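Local coordinates for SCARECROW-LIKE protein 7 (Oryza sativa Japonica Group, PDB 5HYZ) that binds DNA in vitro as a GRAS-family protein and probably acts as a transcription factor in plant development and resistance to abiotic stress, at residues A[112-117]-A[193-198]; A[143-148]-A[181-186]; A[203-208]-A[230-235]. All coordinates share one frame; numbering follows the deposited sequence.

Contact 1. Residues A[112-117]-A[193-198]; sequences HIVDFG and SDFLVE
H112, V114 and F116, on one face of strand 110-118, take F195 and V197 of the loop between strands 177-182 and 202-208 against them in a buried side-chain contact without hydrogen bonds between the two segments. F195 does most of the touching. Its side chain crosses that of V114 at about a right angle, and F195 CE2 lies 3.5 Å from V114 CG1. At the far end of the ring, F195 CZ meets F116 CZ at 3.6 Å. These two rings meet obliquely, with centroids 5.7 Å apart and planes inclined at 50°. F116 also lies against F207 of strand 202-208, the planes there being nearly parallel, while L183 and L190 pack on F195.

H112 makes the polar end of the contact. Its CB points to the loop, and CG stands anti to the backbone N (chi1 -176°); CE1 approaches F195 O at 3.1 Å, the oxygen lying at the ring edge and in plane. Both ring nitrogens are engaged as well: ND1 with E201 OE2 and NE2 with T145 OG1. That double grip fixes the rotation of the imidazole. The E201 carboxylate is shared with R143, which leaves the charge on the ring open. V197 adds CG1, 4.0 Å from H112 ND1 and oblique to the ring. On the loop itself, L196 N bonds to S193 O at 3.2 Å, and R143 NH2 takes the L196 carbonyl.

H112 and V114 belong to the predicted VHIID motif of the GRAS domain; the motif strand is central in the parallel part of a Rossmann-type sheet, and the loop lies on the face that H112, V114 and F116 share.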
ATOM      1  N   HIS A 112      16.610  -5.820 -20.336  1.00 11.02           N
ATOM      2  CA  HIS A 112      15.558  -5.321 -21.218  1.00 11.13           C
ATOM      3  C   HIS A 112      14.259  -5.983 -20.816  1.00  9.43           C
ATOM      4  O   HIS A 112      14.135  -7.214 -20.923  1.00 11.31           O
ATOM      5  CB  HIS A 112      15.916  -5.653 -22.671  1.00 12.48           C
ATOM      6  CG  HIS A 112      14.958  -5.114 -23.670  1.00 15.07           C
ATOM      7  ND1 HIS A 112      15.123  -5.344 -25.018  1.00 24.48           N
ATOM      8  CD2 HIS A 112      13.818  -4.390 -23.548  1.00 16.24           C
ATOM      9  CE1 HIS A 112      14.142  -4.752 -25.686  1.00 24.58           C
ATOM     10  NE2 HIS A 112      13.331  -4.172 -24.820  1.00 20.13           N
ATOM     11  N   ILE A 113      13.293  -5.209 -20.351  1.00 10.33           N
ATOM     12  CA  ILE A 113      11.965  -5.738 -19.965  1.00  8.69           C
ATOM     13  C   ILE A 113      10.974  -5.590 -21.135  1.00 12.92           C
ATOM     14  O   ILE A 113      10.857  -4.503 -21.683  1.00 10.59           O
ATOM     15  CB  ILE A 113      11.386  -4.924 -18.772  1.00 11.72           C
ATOM     16  CG1 ILE A 113      12.340  -4.936 -17.566  1.00 14.76           C
ATOM     17  CG2 ILE A 113       9.956  -5.404 -18.383  1.00 13.15           C
ATOM     18  CD1 ILE A 113      12.653  -6.342 -17.064  1.00 14.51           C
ATOM     19  N   VAL A 114      10.284  -6.656 -21.504  1.00  8.48           N
ATOM     20  CA  VAL A 114       9.211  -6.556 -22.491  1.00  9.29           C
ATOM     21  C   VAL A 114       7.913  -6.772 -21.794  1.00 10.85           C
ATOM     22  O   VAL A 114       7.653  -7.854 -21.282  1.00 13.12           O
ATOM     23  CB  VAL A 114       9.417  -7.576 -23.654  1.00 12.31           C
ATOM     24  CG1 VAL A 114       8.235  -7.404 -24.715  1.00 11.38           C
ATOM     25  CG2 VAL A 114      10.761  -7.298 -24.290  1.00 12.02           C
ATOM     26  N   ASP A 115       7.084  -5.742 -21.724  1.00 10.31           N
ATOM     27  CA  ASP A 115       5.805  -5.841 -21.024  1.00 10.41           C
ATOM     28  C   ASP A 115       4.646  -5.958 -22.007  1.00 13.23           C
ATOM     29  O   ASP A 115       4.283  -4.949 -22.674  1.00 12.32           O
ATOM     30  CB  ASP A 115       5.590  -4.612 -20.096  1.00 12.77           C
ATOM     31  CG  ASP A 115       4.447  -4.826 -19.106  1.00 14.08           C
ATOM     32  OD1 ASP A 115       3.903  -5.950 -18.998  1.00 14.01           O
ATOM     33  OD2 ASP A 115       4.092  -3.883 -18.357  1.00 11.37           O
ATOM     34  N   PHE A 116       4.073  -7.174 -22.139  1.00 11.09           N
ATOM     35  CA  PHE A 116       2.891  -7.359 -22.951  1.00 13.62           C
ATOM     36  C   PHE A 116       1.680  -7.043 -22.116  1.00 16.25           C
ATOM     37  O   PHE A 116       1.251  -7.833 -21.243  1.00 15.97           O
ATOM     38  CB  PHE A 116       2.795  -8.794 -23.499  1.00 11.83           C
ATOM     39  CG  PHE A 116       3.723  -9.060 -24.627  1.00 15.76           C
ATOM     40  CD1 PHE A 116       3.370  -8.719 -25.958  1.00 16.58           C
ATOM     41  CD2 PHE A 116       4.934  -9.697 -24.383  1.00 13.30           C
ATOM     42  CE1 PHE A 116       4.268  -9.006 -26.976  1.00 15.09           C
ATOM     43  CE2 PHE A 116       5.837 -10.003 -25.358  1.00 14.12           C
ATOM     44  CZ  PHE A 116       5.491  -9.638 -26.706  1.00 12.33           C
ATOM     45  N   GLY A 117       1.181  -5.826 -22.285  1.00 13.20           N
ATOM     46  CA  GLY A 117      -0.027  -5.384 -21.632  1.00 16.26           C
ATOM     47  C   GLY A 117       0.281  -4.432 -20.489  1.00 20.38           C
ATOM     48  O   GLY A 117      -0.263  -4.563 -19.421  1.00 17.18           O
ATOM     49  N   SER A 193      12.092  -8.664 -34.671  1.00 15.43           N
ATOM     50  CA  SER A 193      12.942  -7.521 -34.896  1.00 16.36           C
ATOM     51  C   SER A 193      12.338  -6.226 -34.307  1.00 15.88           C
ATOM     52  O   SER A 193      13.057  -5.260 -34.072  1.00 16.72           O
ATOM     53  CB  SER A 193      13.211  -7.325 -36.410  1.00 22.44           C
ATOM     54  OG  SER A 193      11.985  -7.101 -37.033  1.00 19.48           O
ATOM     55  N   ASP A 194      11.020  -6.200 -34.114  1.00 14.41           N
ATOM     56  CA  ASP A 194      10.351  -5.007 -33.561  1.00 14.54           C
ATOM     57  C   ASP A 194      10.747  -4.706 -32.140  1.00 15.72           C
ATOM     58  O   ASP A 194      10.636  -3.568 -31.694  1.00 14.83           O
ATOM     59  CB  ASP A 194       8.840  -5.132 -33.613  1.00 15.40           C
ATOM     60  CG  ASP A 194       8.320  -5.233 -35.038  1.00 22.47           C
ATOM     61  OD1 ASP A 194       8.905  -4.546 -35.910  1.00 23.49           O
ATOM     62  OD2 ASP A 194       7.389  -6.024 -35.293  1.00 21.52           O
ATOM     63  N   PHE A 195      11.268  -5.719 -31.439  1.00 12.78           N
ATOM     64  CA  PHE A 195      11.619  -5.480 -30.032  1.00 15.50           C
ATOM     65  C   PHE A 195      13.029  -4.949 -29.851  1.00 15.99           C
ATOM     66  O   PHE A 195      13.391  -4.555 -28.733  1.00 18.81           O
ATOM     67  CB  PHE A 195      11.393  -6.803 -29.260  1.00 10.09           C
ATOM     68  CG  PHE A 195       9.947  -7.192 -29.262  1.00 13.03           C
ATOM     69  CD1 PHE A 195       9.360  -7.857 -30.356  1.00 14.79           C
ATOM     70  CD2 PHE A 195       9.127  -6.801 -28.211  1.00 13.99           C
ATOM     71  CE1 PHE A 195       7.980  -8.163 -30.327  1.00 14.90           C
ATOM     72  CE2 PHE A 195       7.795  -7.071 -28.188  1.00 11.81           C
ATOM     73  CZ  PHE A 195       7.188  -7.744 -29.242  1.00 13.58           C
ATOM     74  N   LEU A 196      13.832  -4.941 -30.935  1.00 14.43           N
ATOM     75  CA  LEU A 196      15.168  -4.327 -30.908  1.00 15.60           C
ATOM     76  C   LEU A 196      16.031  -4.880 -29.750  1.00 19.91           C
ATOM     77  O   LEU A 196      16.697  -4.136 -29.023  1.00 19.40           O
ATOM     78  CB  LEU A 196      15.047  -2.793 -30.822  1.00 15.64           C
ATOM     79  CG  LEU A 196      14.258  -2.223 -32.001  1.00 19.38           C
ATOM     80  CD1 LEU A 196      13.925  -0.746 -31.699  1.00 15.31           C
ATOM     81  CD2 LEU A 196      15.170  -2.268 -33.239  1.00 21.38           C
ATOM     82  N   VAL A 197      16.013  -6.201 -29.593  1.00 19.63           N
ATOM     83  CA  VAL A 197      16.808  -6.852 -28.542  1.00 20.32           C
ATOM     84  C   VAL A 197      18.260  -6.861 -28.963  1.00 22.70           C
ATOM     85  O   VAL A 197      18.580  -6.843 -30.148  1.00 24.57           O
ATOM     86  CB  VAL A 197      16.312  -8.294 -28.243  1.00 25.76           C
ATOM     87  CG1 VAL A 197      14.876  -8.255 -27.694  1.00 25.53           C
ATOM     88  CG2 VAL A 197      16.465  -9.196 -29.474  1.00 33.28           C
ATOM     89  N   GLU A 198      19.147  -6.774 -27.987  1.00 20.15           N
ATOM     90  CA  GLU A 198      20.597  -6.718 -28.233  1.00 19.96           C
ATOM     91  C   GLU A 198      21.283  -7.879 -27.551  1.00 23.62           C
ATOM     92  O   GLU A 198      20.837  -8.365 -26.485  1.00 23.39           O
ATOM     93  CB  GLU A 198      21.173  -5.409 -27.724  1.00 25.14           C
ATOM     94  CG  GLU A 198      20.503  -4.259 -28.422  1.00 28.22           C
ATOM     95  CD  GLU A 198      21.125  -2.928 -28.152  1.00 39.92           C
ATOM     96  OE1 GLU A 198      21.574  -2.663 -27.001  1.00 44.37           O
ATOM     97  OE2 GLU A 198      21.157  -2.131 -29.116  1.00 49.66           O
TER

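Contact 2. Residues A[143-148]-A[181-186]; sequences RITGVP and VPLLRP
T145 and G146 pair with V181 and P182 as neighbours in a parallel sheet, and the tight part of the contact is this backbone ladder. V181 N donates to I144 O at 2.9 Å, G146 N to V181 O at 2.8 Å with an N-H...O angle of 166°, and L183 N to G146 O. Two CA-H...O contacts fill in between, the shorter being P182 CA to G146 O at 3.2 Å. G146 thus uses both its N-H and its C=O on this neighbour. The nitrogen of P182 faces away from strand 141-148, and the ladder asks no N-H of it.

The ladder closes a beta-alpha-beta unit of the Rossmann-type sheet: strand 141-148, helix 157-174, then strand 177-182 at the sheet edge. T145 OG1 sits beside the backbone N (chi1 -62°), held by H112 NE2 on the next strand, which leaves the methyl CG2 anti to that N and touching the tip of L183, 3.6 Å from CD1.

The margins are looser. V181 is exposed, its CG1 no closer than 3.9 Å to T145 OG1, so this side is open to solvent. Beyond L183 the pairing comes apart. P148, with no N-H to offer, brings CD to 3.2 Å from L183 O, and P148 CG only just meets the exposed L184, whose CD2 is 4.5 Å away. L160 of helix 157-174 touches P148, P182 and L184.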
ATOM      1  N   ARG A 143      16.197  -1.086 -20.172  1.00 11.26           N
ATOM      2  CA  ARG A 143      15.271  -0.675 -21.216  1.00 11.20           C
ATOM      3  C   ARG A 143      13.937  -1.357 -21.012  1.00 10.48           C
ATOM      4  O   ARG A 143      13.894  -2.503 -20.555  1.00 10.79           O
ATOM      5  CB  ARG A 143      15.834  -1.075 -22.597  1.00 12.43           C
ATOM      6  CG  ARG A 143      17.072  -0.297 -22.925  1.00 19.47           C
ATOM      7  CD  ARG A 143      17.253  -0.327 -24.468  1.00 34.04           C
ATOM      8  NE  ARG A 143      17.548  -1.658 -24.951  1.00 35.30           N
ATOM      9  CZ  ARG A 143      17.130  -2.181 -26.110  1.00 35.90           C
ATOM     10  NH1 ARG A 143      16.321  -1.535 -26.937  1.00 33.63           N
ATOM     11  NH2 ARG A 143      17.517  -3.396 -26.432  1.00 26.96           N
ATOM     12  N   ILE A 144      12.850  -0.660 -21.275  1.00 11.39           N
ATOM     13  CA  ILE A 144      11.521  -1.254 -21.226  1.00  9.19           C
ATOM     14  C   ILE A 144      10.811  -1.036 -22.565  1.00 13.03           C
ATOM     15  O   ILE A 144      10.815   0.069 -23.117  1.00 11.34           O
ATOM     16  CB  ILE A 144      10.681  -0.642 -20.066  1.00 11.58           C
ATOM     17  CG1 ILE A 144      11.445  -0.864 -18.756  1.00 12.67           C
ATOM     18  CG2 ILE A 144       9.291  -1.313 -20.015  1.00 12.42           C
ATOM     19  CD1 ILE A 144      10.588  -0.599 -17.527  1.00 17.92           C
ATOM     20  N   THR A 145      10.275  -2.118 -23.117  1.00 11.27           N
ATOM     21  CA  THR A 145       9.438  -2.022 -24.317  1.00 12.24           C
ATOM     22  C   THR A 145       8.017  -2.375 -23.922  1.00 12.69           C
ATOM     23  O   THR A 145       7.780  -3.473 -23.414  1.00 12.79           O
ATOM     24  CB  THR A 145       9.957  -2.994 -25.424  1.00 13.23           C
ATOM     25  OG1 THR A 145      11.292  -2.611 -25.784  1.00 17.89           O
ATOM     26  CG2 THR A 145       9.007  -2.895 -26.632  1.00 14.06           C
ATOM     27  N   GLY A 146       7.078  -1.454 -24.088  1.00 11.16           N
ATOM     28  CA  GLY A 146       5.748  -1.719 -23.583  1.00 12.75           C
ATOM     29  C   GLY A 146       4.673  -1.826 -24.650  1.00 14.87           C
ATOM     30  O   GLY A 146       4.554  -0.939 -25.499  1.00 15.12           O
ATOM     31  N   VAL A 147       3.896  -2.905 -24.602  1.00 11.50           N
ATOM     32  CA  VAL A 147       2.701  -3.086 -25.431  1.00 11.49           C
ATOM     33  C   VAL A 147       1.514  -2.723 -24.553  1.00 15.32           C
ATOM     34  O   VAL A 147       1.314  -3.326 -23.457  1.00 14.68           O
ATOM     35  CB  VAL A 147       2.579  -4.530 -25.921  1.00 15.75           C
ATOM     36  CG1 VAL A 147       1.274  -4.742 -26.644  1.00 18.18           C
ATOM     37  CG2 VAL A 147       3.796  -4.949 -26.779  1.00 18.31           C
ATOM     38  N   PRO A 148       0.679  -1.766 -24.990  1.00 13.76           N
ATOM     39  CA  PRO A 148      -0.356  -1.262 -24.084  1.00 14.00           C
ATOM     40  C   PRO A 148      -1.431  -2.309 -23.828  1.00 16.90           C
ATOM     41  O   PRO A 148      -1.880  -3.034 -24.709  1.00 17.13           O
ATOM     42  CB  PRO A 148      -0.983  -0.067 -24.838  1.00 16.52           C
ATOM     43  CG  PRO A 148      -0.610  -0.276 -26.295  1.00 16.19           C
ATOM     44  CD  PRO A 148       0.762  -0.994 -26.242  1.00 15.80           C
ATOM     45  N   VAL A 181      10.065   2.547 -24.530  1.00  9.12           N
ATOM     46  CA  VAL A 181       9.379   2.811 -25.801  1.00 11.36           C
ATOM     47  C   VAL A 181       8.119   1.973 -25.884  1.00 10.44           C
ATOM     48  O   VAL A 181       8.082   0.874 -25.295  1.00 10.94           O
ATOM     49  CB  VAL A 181      10.376   2.495 -26.991  1.00 14.37           C
ATOM     50  CG1 VAL A 181      10.624   1.011 -27.141  1.00 12.74           C
ATOM     51  CG2 VAL A 181       9.799   2.941 -28.249  1.00 27.44           C
ATOM     52  N   PRO A 182       7.083   2.451 -26.570  1.00 10.33           N
ATOM     53  CA  PRO A 182       5.862   1.664 -26.812  1.00 10.56           C
ATOM     54  C   PRO A 182       5.853   0.939 -28.134  1.00 13.97           C
ATOM     55  O   PRO A 182       6.593   1.331 -29.036  1.00 12.64           O
ATOM     56  CB  PRO A 182       4.785   2.730 -26.851  1.00 15.55           C
ATOM     57  CG  PRO A 182       5.486   3.865 -27.608  1.00 13.66           C
ATOM     58  CD  PRO A 182       6.913   3.855 -27.059  1.00 15.15           C
ATOM     59  N   LEU A 183       5.025  -0.094 -28.248  1.00 11.64           N
ATOM     60  CA  LEU A 183       4.711  -0.715 -29.552  1.00  9.90           C
ATOM     61  C   LEU A 183       3.212  -0.628 -29.701  1.00 14.32           C
ATOM     62  O   LEU A 183       2.470  -1.263 -28.946  1.00 11.89           O
ATOM     63  CB  LEU A 183       5.222  -2.190 -29.617  1.00 10.69           C
ATOM     64  CG  LEU A 183       6.736  -2.370 -29.546  1.00 13.62           C
ATOM     65  CD1 LEU A 183       7.048  -3.847 -29.544  1.00 12.93           C
ATOM     66  CD2 LEU A 183       7.435  -1.716 -30.812  1.00 13.30           C
ATOM     67  N   LEU A 184       2.742   0.181 -30.669  1.00 11.50           N
ATOM     68  CA  LEU A 184       1.308   0.442 -30.843  1.00 12.10           C
ATOM     69  C   LEU A 184       0.620  -0.424 -31.860  1.00 15.22           C
ATOM     70  O   LEU A 184      -0.614  -0.422 -31.890  1.00 15.34           O
ATOM     71  CB  LEU A 184       1.091   1.916 -31.257  1.00 14.50           C
ATOM     72  CG  LEU A 184       1.779   2.915 -30.315  1.00 17.30           C
ATOM     73  CD1 LEU A 184       1.633   4.362 -30.913  1.00 16.07           C
ATOM     74  CD2 LEU A 184       1.136   2.864 -28.966  1.00 16.58           C
ATOM     75  N   ARG A 185       1.374  -1.105 -32.722  1.00 11.51           N
ATOM     76  CA  ARG A 185       0.727  -1.977 -33.696  1.00 14.54           C
ATOM     77  C   ARG A 185       0.165  -3.181 -33.002  1.00 17.25           C
ATOM     78  O   ARG A 185       0.649  -3.545 -31.932  1.00 12.57           O
ATOM     79  CB  ARG A 185       1.679  -2.409 -34.803  1.00 13.62           C
ATOM     80  CG  ARG A 185       2.020  -1.190 -35.734  1.00 16.54           C
ATOM     81  CD  ARG A 185       3.493  -1.230 -36.103  1.00 24.73           C
ATOM     82  NE  ARG A 185       3.737  -2.388 -36.813  1.00 30.56           N
ATOM     83  CZ  ARG A 185       4.825  -3.150 -36.749  1.00 21.72           C
ATOM     84  NH1 ARG A 185       5.920  -2.921 -35.989  1.00 25.18           N
ATOM     85  NH2 ARG A 185       4.785  -4.166 -37.526  1.00 25.59           N
ATOM     86  N   PRO A 186      -0.883  -3.798 -33.598  1.00 15.50           N
ATOM     87  CA  PRO A 186      -1.434  -5.045 -33.011  1.00 17.55           C
ATOM     88  C   PRO A 186      -0.395  -6.114 -32.807  1.00 16.43           C
ATOM     89  O   PRO A 186       0.460  -6.362 -33.646  1.00 14.05           O
ATOM     90  CB  PRO A 186      -2.446  -5.547 -34.065  1.00 19.95           C
ATOM     91  CG  PRO A 186      -2.762  -4.338 -34.966  1.00 19.97           C
ATOM     92  CD  PRO A 186      -1.537  -3.417 -34.878  1.00 19.03           C
TER

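Contact 3. Residues A[203-208]-A[230-235]; sequences VAVNFM and KSLSPA
V203 packs against L232 and P234, where the chain leaves helix 220-231 and turns back to the sheet. Starting at the root of its side chain, V203 CB lies 3.9 Å from L232 O. Of the two branches, CG1 stands anti to the backbone N (chi1 174°) and meets aliphatic carbon, with L232 CB at 4.2 Å and P234 CB slightly farther. CG2 turns beside the backbone N and comes to 3.8 Å from L232 O, so one methyl sees hydrocarbon and the other a carbonyl oxygen.

The backbone of V203 is gripped at both ends. Its oxygen accepts A235 N at 2.7 Å, the donor lying nearly along the C=O axis though the N-H...O angle is a bent 144°. Its nitrogen donates to a water at 2.9 Å, which in turn donates to S233 O. The turn lies between helix and second strand of a beta-alpha-beta unit: strand 202-208, helix 220-231, strand 236-242. S233, the first residue after the helix to depart from helical backbone angles, has positive phi and turns the chain. Strand 236-242 follows directly after A235, beside V205, which exchanges backbone bonds with V236 and T238.

Two residues along, V205 points at the same turn. Its side chain crosses that of P234 obliquely, CG2 lying 4.0 Å from P234 CB, and CG2 touches L232 CD1 at 4.3 Å. L232 reaches on to V114 and V197.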
ATOM      1  N   VAL A 203      16.913 -10.395 -21.198  1.00 12.15           N
ATOM      2  CA  VAL A 203      15.550 -10.041 -21.468  1.00 10.00           C
ATOM      3  C   VAL A 203      14.616 -10.738 -20.459  1.00 10.71           C
ATOM      4  O   VAL A 203      14.807 -11.925 -20.176  1.00 11.66           O
ATOM      5  CB  VAL A 203      15.164 -10.495 -22.898  1.00 12.19           C
ATOM      6  CG1 VAL A 203      13.693 -10.247 -23.092  1.00 12.67           C
ATOM      7  CG2 VAL A 203      16.018  -9.719 -23.939  1.00 15.24           C
ATOM      8  N   ALA A 204      13.641 -10.002 -19.920  1.00 10.22           N
ATOM      9  CA  ALA A 204      12.536 -10.605 -19.192  1.00 13.51           C
ATOM     10  C   ALA A 204      11.251 -10.209 -19.875  1.00 12.19           C
ATOM     11  O   ALA A 204      11.051  -9.038 -20.214  1.00 11.81           O
ATOM     12  CB  ALA A 204      12.529 -10.143 -17.701  1.00 10.88           C
ATOM     13  N   VAL A 205      10.360 -11.164 -20.047  1.00 11.50           N
ATOM     14  CA  VAL A 205       9.071 -10.900 -20.673  1.00  8.94           C
ATOM     15  C   VAL A 205       7.994 -11.044 -19.640  1.00 10.44           C
ATOM     16  O   VAL A 205       7.991 -12.023 -18.899  1.00 12.69           O
ATOM     17  CB  VAL A 205       8.783 -11.890 -21.855  1.00  9.35           C
ATOM     18  CG1 VAL A 205       7.478 -11.519 -22.523  1.00 12.19           C
ATOM     19  CG2 VAL A 205       9.884 -11.686 -22.883  1.00  8.87           C
ATOM     20  N   ASN A 206       7.062 -10.094 -19.609  1.00  7.29           N
ATOM     21  CA  ASN A 206       6.053 -10.038 -18.560  1.00  9.96           C
ATOM     22  C   ASN A 206       4.632 -10.104 -19.190  1.00 10.31           C
ATOM     23  O   ASN A 206       4.289  -9.317 -20.084  1.00 12.99           O
ATOM     24  CB  ASN A 206       6.257  -8.716 -17.760  1.00  9.52           C
ATOM     25  CG  ASN A 206       5.344  -8.598 -16.580  1.00 10.87           C
ATOM     26  OD1 ASN A 206       5.609  -9.255 -15.549  1.00 12.44           O
ATOM     27  ND2 ASN A 206       4.384  -7.630 -16.620  1.00  9.53           N
ATOM     28  N   PHE A 207       3.820 -11.069 -18.768  1.00 10.04           N
ATOM     29  CA  PHE A 207       2.425 -11.136 -19.159  1.00  8.60           C
ATOM     30  C   PHE A 207       1.535 -11.037 -17.912  1.00 11.64           C
ATOM     31  O   PHE A 207       1.196 -12.066 -17.319  1.00 10.93           O
ATOM     32  CB  PHE A 207       2.116 -12.468 -19.802  1.00 10.09           C
ATOM     33  CG  PHE A 207       2.780 -12.682 -21.151  1.00 12.22           C
ATOM     34  CD1 PHE A 207       2.242 -12.092 -22.293  1.00 12.52           C
ATOM     35  CD2 PHE A 207       3.938 -13.478 -21.264  1.00 12.39           C
ATOM     36  CE1 PHE A 207       2.815 -12.330 -23.539  1.00 13.64           C
ATOM     37  CE2 PHE A 207       4.528 -13.718 -22.520  1.00 11.85           C
ATOM     38  CZ  PHE A 207       3.939 -13.134 -23.661  1.00 13.11           C
HETATM   39  N   MSE A 208       1.137  -9.847 -17.515  1.00  8.76           N
HETATM   40  CA  MSE A 208       0.324  -9.760 -16.278  1.00 10.19           C
HETATM   41  C   MSE A 208      -1.119  -9.457 -16.672  1.00 10.13           C
HETATM   42  O   MSE A 208      -1.456  -8.374 -17.235  1.00 11.85           O
HETATM   43  CB  MSE A 208       0.804  -8.663 -15.284  1.00  6.88           C
HETATM   44  CG  MSE A 208       2.251  -8.783 -14.953  1.00  8.71           C
HETATM   45 SE   MSE A 208       2.062 -10.216 -13.417  1.00 41.37          SE
HETATM   46  CE  MSE A 208       0.135  -9.211 -13.075  1.00  9.61           C
ATOM     47  N   LYS A 230       9.546 -16.441 -26.723  1.00 15.80           N
ATOM     48  CA  LYS A 230      10.629 -17.416 -26.659  1.00 16.29           C
ATOM     49  C   LYS A 230      11.750 -17.006 -27.573  1.00 17.70           C
ATOM     50  O   LYS A 230      12.925 -17.191 -27.261  1.00 16.75           O
ATOM     51  CB  LYS A 230      10.076 -18.835 -27.038  1.00 20.11           C
ATOM     52  CG  LYS A 230      11.075 -20.034 -26.928  1.00 25.71           C
ATOM     53  CD  LYS A 230      11.335 -20.463 -25.455  1.00 33.14           C
ATOM     54  CE  LYS A 230      12.260 -21.717 -25.272  1.00 32.69           C
ATOM     55  NZ  LYS A 230      12.634 -21.950 -23.765  1.00 26.78           N
ATOM     56  N   SER A 231      11.409 -16.406 -28.701  1.00 16.02           N
ATOM     57  CA  SER A 231      12.449 -16.016 -29.669  1.00 20.41           C
ATOM     58  C   SER A 231      13.340 -14.897 -29.143  1.00 20.93           C
ATOM     59  O   SER A 231      14.427 -14.630 -29.680  1.00 18.11           O
ATOM     60  CB  SER A 231      11.811 -15.587 -30.984  1.00 18.87           C
ATOM     61  OG  SER A 231      11.229 -14.283 -30.934  1.00 18.76           O
ATOM     62  N   LEU A 232      12.909 -14.223 -28.062  1.00 20.22           N
ATOM     63  CA  LEU A 232      13.744 -13.172 -27.488  1.00 15.53           C
ATOM     64  C   LEU A 232      14.802 -13.707 -26.524  1.00 20.52           C
ATOM     65  O   LEU A 232      15.570 -12.950 -25.908  1.00 19.46           O
ATOM     66  CB  LEU A 232      12.832 -12.144 -26.772  1.00 14.25           C
ATOM     67  CG  LEU A 232      11.708 -11.566 -27.628  1.00 14.23           C
ATOM     68  CD1 LEU A 232      10.951 -10.480 -26.819  1.00 17.91           C
ATOM     69  CD2 LEU A 232      12.252 -10.926 -28.951  1.00 17.29           C
ATOM     70  N   SER A 233      14.837 -15.013 -26.418  1.00 16.09           N
ATOM     71  CA  SER A 233      15.675 -15.797 -25.510  1.00 18.23           C
ATOM     72  C   SER A 233      15.639 -15.230 -24.068  1.00 16.99           C
ATOM     73  O   SER A 233      16.681 -14.924 -23.500  1.00 14.30           O
ATOM     74  CB  SER A 233      17.129 -15.841 -25.967  1.00 23.35           C
ATOM     75  OG  SER A 233      17.210 -16.497 -27.208  1.00 30.04           O
ATOM     76  N   PRO A 234      14.438 -15.074 -23.520  1.00 16.30           N
ATOM     77  CA  PRO A 234      14.358 -14.435 -22.185  1.00 13.42           C
ATOM     78  C   PRO A 234      14.985 -15.254 -21.081  1.00 13.98           C
ATOM     79  O   PRO A 234      14.932 -16.497 -21.015  1.00 13.98           O
ATOM     80  CB  PRO A 234      12.826 -14.264 -21.990  1.00 12.35           C
ATOM     81  CG  PRO A 234      12.201 -15.331 -22.929  1.00 14.87           C
ATOM     82  CD  PRO A 234      13.121 -15.403 -24.085  1.00 14.65           C
ATOM     83  N   ALA A 235      15.564 -14.533 -20.126  1.00 12.30           N
ATOM     84  CA  ALA A 235      16.041 -15.129 -18.901  1.00 17.29           C
ATOM     85  C   ALA A 235      14.896 -15.670 -18.100  1.00 12.01           C
ATOM     86  O   ALA A 235      15.053 -16.649 -17.310  1.00 12.81           O
ATOM     87  CB  ALA A 235      16.810 -14.061 -18.079  1.00 14.77           C
TER
HETATM   88  O   HOH W   1      18.055 -12.916 -22.042  1.00 19.74           O

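From the N terminus, strand 110-118 opens contact 1 and strand 141-148, its parallel neighbour, opens contact 2. Contact 2 closes first, at 181-186, nested inside the longer loop that contact 1 closes at 193-198. The chain then returns to the other side of strand 110-118 as strand 202-208 and begins contact 3, closed at 230-235, in series with the others. Contacts 2 and 3 each belong to a beta-alpha-beta unit, with helix 157-174 and helix 220-231, while contact 1 brings the loop joining strands 177-182 and 202-208 onto strand 110-118. G117 N of contact 1 probably bonds to V147 O of contact 2, and V114 to A204 and N206 of contact 3.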